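PDB 4GBJ: 6-phosphogluconate dehydrogenase NAD-binding from Dyadobacter fermentans, which probably works as an NAD(P)-dependent oxidoreductase of the 6-phosphogluconate and 3-hydroxyisobutyrate dehydrogenase family. Local coordinates for residues Ile181-Phe192 and Ile218-Ala227. Residues are numbered along the deposited sequence; the frame is centred on the assembly and turned at random.
Sequences IACSLEMMGEAF and IFQNYGKLVA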
loop_
_atom_site.group_PDB
_atom_site.type_symbol
_atom_site.label_atom_id
_atom_site.label_comp_id
_atom_site.label_asym_id
_atom_site.label_seq_id
_atom_site.Cartn_x
_atom_site.Cartn_y
_atom_site.Cartn_z
ATOM N N ILE B 181 2.219 1.248 -6.734
ATOM C CA ILE B 181 2.515 2.595 -6.235
ATOM C C ILE B 181 1.320 3.507 -6.534
ATOM O O ILE B 181 0.873 4.226 -5.649
ATOM C CB ILE B 181 3.813 3.158 -6.775
ATOM C CG1 ILE B 181 5.031 2.355 -6.243
ATOM C CG2 ILE B 181 3.939 4.688 -6.392
ATOM C CD1 ILE B 181 6.341 2.646 -7.066
ATOM N N ALA B 182 0.790 3.441 -7.764
ATOM C CA ALA B 182 -0.355 4.238 -8.233
ATOM C C ALA B 182 -1.607 3.904 -7.420
ATOM O O ALA B 182 -2.357 4.832 -7.054
ATOM C CB ALA B 182 -0.604 4.014 -9.720
ATOM N N CYS B 183 -1.829 2.622 -7.104
ATOM C CA CYS B 183 -2.941 2.226 -6.218
ATOM C C CYS B 183 -2.781 2.823 -4.821
ATOM O O CYS B 183 -3.766 3.190 -4.204
ATOM C CB CYS B 183 -3.059 0.713 -6.119
ATOM S SG CYS B 183 -3.605 -0.085 -7.625
ATOM N N SER B 184 -1.563 2.885 -4.320
ATOM C CA SER B 184 -1.284 3.444 -2.978
ATOM C C SER B 184 -1.636 4.892 -2.962
ATOM O O SER B 184 -2.249 5.366 -2.017
ATOM C CB SER B 184 0.180 3.202 -2.602
ATOM O OG SER B 184 0.402 1.800 -2.685
ATOM N N LEU B 185 -1.267 5.615 -4.023
ATOM C CA LEU B 185 -1.641 7.017 -4.152
ATOM C C LEU B 185 -3.159 7.214 -4.175
ATOM O O LEU B 185 -3.687 8.107 -3.524
ATOM C CB LEU B 185 -1.078 7.599 -5.436
ATOM C CG LEU B 185 0.432 7.960 -5.378
ATOM C CD1 LEU B 185 1.003 8.038 -6.819
ATOM C CD2 LEU B 185 0.640 9.260 -4.647
ATOM N N GLU B 186 -3.849 6.389 -4.958
ATOM C CA GLU B 186 -5.286 6.494 -5.081
ATOM C C GLU B 186 -5.998 6.162 -3.753
ATOM O O GLU B 186 -6.910 6.886 -3.377
ATOM C CB GLU B 186 -5.795 5.598 -6.230
ATOM C CG GLU B 186 -7.299 5.481 -6.272
ATOM C CD GLU B 186 -8.035 6.753 -6.577
ATOM O OE1 GLU B 186 -9.254 6.789 -6.311
ATOM O OE2 GLU B 186 -7.450 7.645 -7.234
HETATM N N MSE B 187 -5.644 5.080 -3.068
HETATM C CA MSE B 187 -6.366 4.721 -1.844
HETATM C C MSE B 187 -6.137 5.803 -0.758
HETATM O O MSE B 187 -7.038 6.082 0.012
HETATM C CB MSE B 187 -5.988 3.325 -1.334
HETATM C CG MSE B 187 -4.525 3.217 -0.762
HETATM SE SE MSE B 187 -4.127 1.412 -0.162
HETATM C CE MSE B 187 -3.670 0.526 -1.783
HETATM N N MSE B 188 -4.941 6.425 -0.726
HETATM C CA MSE B 188 -4.670 7.536 0.196
HETATM C C MSE B 188 -5.494 8.794 -0.193
HETATM O O MSE B 188 -6.060 9.442 0.682
HETATM C CB MSE B 188 -3.192 7.861 0.270
HETATM C CG MSE B 188 -2.464 6.852 1.110
HETATM SE SE MSE B 188 -0.602 7.202 1.483
HETATM C CE MSE B 188 0.251 6.975 -0.202
ATOM N N GLY B 189 -5.599 9.097 -1.473
ATOM C CA GLY B 189 -6.469 10.185 -1.926
ATOM C C GLY B 189 -7.909 10.004 -1.458
ATOM O O GLY B 189 -8.517 10.903 -0.869
ATOM N N GLU B 190 -8.433 8.796 -1.629
ATOM C CA GLU B 190 -9.796 8.466 -1.216
ATOM C C GLU B 190 -9.956 8.551 0.265
ATOM O O GLU B 190 -10.897 9.183 0.763
ATOM C CB GLU B 190 -10.196 7.046 -1.692
ATOM C CG GLU B 190 -10.334 6.972 -3.212
ATOM C CD GLU B 190 -10.826 5.636 -3.754
ATOM O OE1 GLU B 190 -11.560 4.960 -3.022
ATOM O OE2 GLU B 190 -10.440 5.227 -4.872
ATOM N N ALA B 191 -9.049 7.892 0.986
ATOM C CA ALA B 191 -9.096 7.823 2.446
ATOM C C ALA B 191 -8.877 9.173 3.071
ATOM O O ALA B 191 -9.653 9.547 3.957
ATOM C CB ALA B 191 -8.066 6.827 2.973
ATOM N N PHE B 192 -7.892 9.958 2.574
ATOM C CA PHE B 192 -7.602 11.279 3.167
ATOM C C PHE B 192 -8.652 12.298 2.865
ATOM O O PHE B 192 -8.931 13.124 3.737
ATOM C CB PHE B 192 -6.245 11.815 2.760
ATOM C CG PHE B 192 -4.982 11.051 3.133
ATOM C CD1 PHE B 192 -5.044 9.856 3.855
ATOM C CD2 PHE B 192 -3.735 11.518 2.740
ATOM C CE1 PHE B 192 -3.890 9.135 4.149
ATOM C CE2 PHE B 192 -2.571 10.806 3.064
ATOM C CZ PHE B 192 -2.662 9.596 3.736
ATOM N N ILE B 218 7.206 3.709 0.313
ATOM C CA ILE B 218 6.225 4.175 -0.678
ATOM C C ILE B 218 5.135 5.056 0.011
ATOM O O ILE B 218 4.940 6.192 -0.379
ATOM C CB ILE B 218 5.577 2.977 -1.481
ATOM C CG1 ILE B 218 6.596 2.262 -2.417
ATOM C CG2 ILE B 218 4.344 3.415 -2.312
ATOM C CD1 ILE B 218 7.394 3.160 -3.340
ATOM N N PHE B 219 4.527 4.575 1.080
ATOM C CA PHE B 219 3.444 5.292 1.775
ATOM C C PHE B 219 3.892 6.504 2.541
ATOM O O PHE B 219 3.114 7.441 2.642
ATOM C CB PHE B 219 2.672 4.363 2.736
ATOM C CG PHE B 219 1.892 3.352 1.964
ATOM C CD1 PHE B 219 0.581 3.587 1.619
ATOM C CD2 PHE B 219 2.455 2.142 1.613
ATOM C CE1 PHE B 219 -0.148 2.652 0.897
ATOM C CE2 PHE B 219 1.732 1.214 0.855
ATOM C CZ PHE B 219 0.437 1.480 0.501
ATOM N N GLN B 220 5.088 6.509 3.081
ATOM C CA GLN B 220 5.579 7.649 3.846
ATOM C C GLN B 220 6.016 8.796 2.892
ATOM O O GLN B 220 5.704 9.970 3.156
ATOM C CB GLN B 220 6.723 7.197 4.777
ATOM C CG GLN B 220 6.183 6.205 5.856
ATOM C CD GLN B 220 7.137 5.864 7.005
ATOM O OE1 GLN B 220 6.768 5.905 8.215
ATOM N NE2 GLN B 220 8.324 5.388 6.658
ATOM N N ASN B 221 6.693 8.446 1.788
ATOM C CA ASN B 221 7.119 9.432 0.792
ATOM C C ASN B 221 5.947 9.927 -0.040
ATOM O O ASN B 221 5.733 11.130 -0.137
ATOM C CB ASN B 221 8.173 8.839 -0.144
ATOM C CG ASN B 221 9.484 8.403 0.499
ATOM O OD1 ASN B 221 10.208 7.572 -0.061
ATOM N ND2 ASN B 221 9.890 8.975 1.634
ATOM N N TYR B 222 5.151 9.011 -0.582
ATOM C CA TYR B 222 4.022 9.431 -1.393
ATOM C C TYR B 222 2.869 9.957 -0.513
ATOM O O TYR B 222 2.184 10.860 -0.948
ATOM C CB TYR B 222 3.567 8.329 -2.354
ATOM C CG TYR B 222 4.517 8.126 -3.522
ATOM C CD1 TYR B 222 4.555 9.027 -4.578
ATOM C CD2 TYR B 222 5.429 7.078 -3.531
ATOM C CE1 TYR B 222 5.426 8.850 -5.648
ATOM C CE2 TYR B 222 6.286 6.872 -4.612
ATOM C CZ TYR B 222 6.257 7.743 -5.686
ATOM O OH TYR B 222 7.125 7.569 -6.744
ATOM N N GLY B 223 2.740 9.493 0.732
ATOM C CA GLY B 223 1.666 9.939 1.605
ATOM C C GLY B 223 1.738 11.393 1.991
ATOM O O GLY B 223 0.706 12.042 2.146
ATOM N N LYS B 224 2.941 11.912 2.142
ATOM C CA LYS B 224 3.157 13.313 2.483
ATOM C C LYS B 224 2.663 14.186 1.319
ATOM O O LYS B 224 2.000 15.190 1.553
ATOM C CB LYS B 224 4.657 13.560 2.788
ATOM C CG LYS B 224 4.988 14.882 3.468
ATOM C CD LYS B 224 5.135 14.751 4.992
ATOM C CE LYS B 224 6.528 14.268 5.384
ATOM N NZ LYS B 224 6.685 14.052 6.848
ATOM N N LEU B 225 2.919 13.769 0.072
ATOM C CA LEU B 225 2.431 14.499 -1.107
ATOM C C LEU B 225 0.901 14.543 -1.106
ATOM O O LEU B 225 0.303 15.587 -1.286
ATOM C CB LEU B 225 2.869 13.838 -2.450
ATOM C CG LEU B 225 4.309 13.469 -2.702
ATOM C CD1 LEU B 225 4.517 13.171 -4.187
ATOM C CD2 LEU B 225 5.246 14.530 -2.258
ATOM N N VAL B 226 0.272 13.391 -0.859
ATOM C CA VAL B 226 -1.190 13.299 -0.876
ATOM C C VAL B 226 -1.794 14.095 0.272
ATOM O O VAL B 226 -2.804 14.759 0.089
ATOM C CB VAL B 226 -1.673 11.834 -0.889
ATOM C CG1 VAL B 226 -3.209 11.771 -0.961
ATOM C CG2 VAL B 226 -1.073 11.101 -2.090
ATOM N N ALA B 227 -1.146 14.081 1.421
ATOM C CA ALA B 227 -1.624 14.811 2.588
ATOM C C ALA B 227 -1.603 16.294 2.305
ATOM O O ALA B 227 -2.584 16.966 2.525
ATOM C CB ALA B 227 -0.751 14.492 3.809
#
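Val226 enters helix 181-192 as a knob, seated among Leu185, Met188, Gly189 and Phe192. Its two methyls divide the work: CG1, anti to the backbone N (chi1 -178°), lies 3.6 Å from Gly189 N and also meets the Phe192 ring, while CG2 turns to Leu185 CD2. With no side chain at Gly189, the closest CA pair is here, Gly189 CA to Val226 CA at 6.2 Å. The Phe192 ring directs its edge at the other helix, CE2 reaching Gly223 O at 3.6 Å, and one of its faces is covered by Met188 CB.

Met188 bends at its last torsion (chi3 -69°) and lies along the backbone of Gly223, with SE 3.6 Å from Gly223 CA. The same selenium meets the edge of the Phe219 ring, 3.8 Å from CD1, a Met-aromatic contact; Met187 SE comes to that edge more distantly. Phe219 CZ also approaches Ser184 OG at 3.2 Å, although this hydroxyl is hydrogen-bonded to Met180 O, one turn back. Were Phe219 replaced by an alanine, the selenium atoms of Met187 and Met188 would probably lose the ring edge they both meet, and a gap would open beside Ser184. Toward the N-terminal ends, Ile181 splits its branches: CG2 makes a CH-pi contact over a face of Tyr222, 4.0 Å from the centroid, whereas CG1 packs on Ile218 CD1.

Further out, Phe214 meets the Phe219 ring, helix 202-211 packs against Phe192, and Cys183 packs on Met187 of the second subunit and Met187 on its Cys183. The axes of segments 181-192 and 218-227 cross at -40° with no hydrogen bond linking the two, an apolar helix pair within the all-helical C-terminal domain of the 3-hydroxyisobutyrate dehydrogenase family, built on the long helix 169-197 that carries the predicted active-site Lys174.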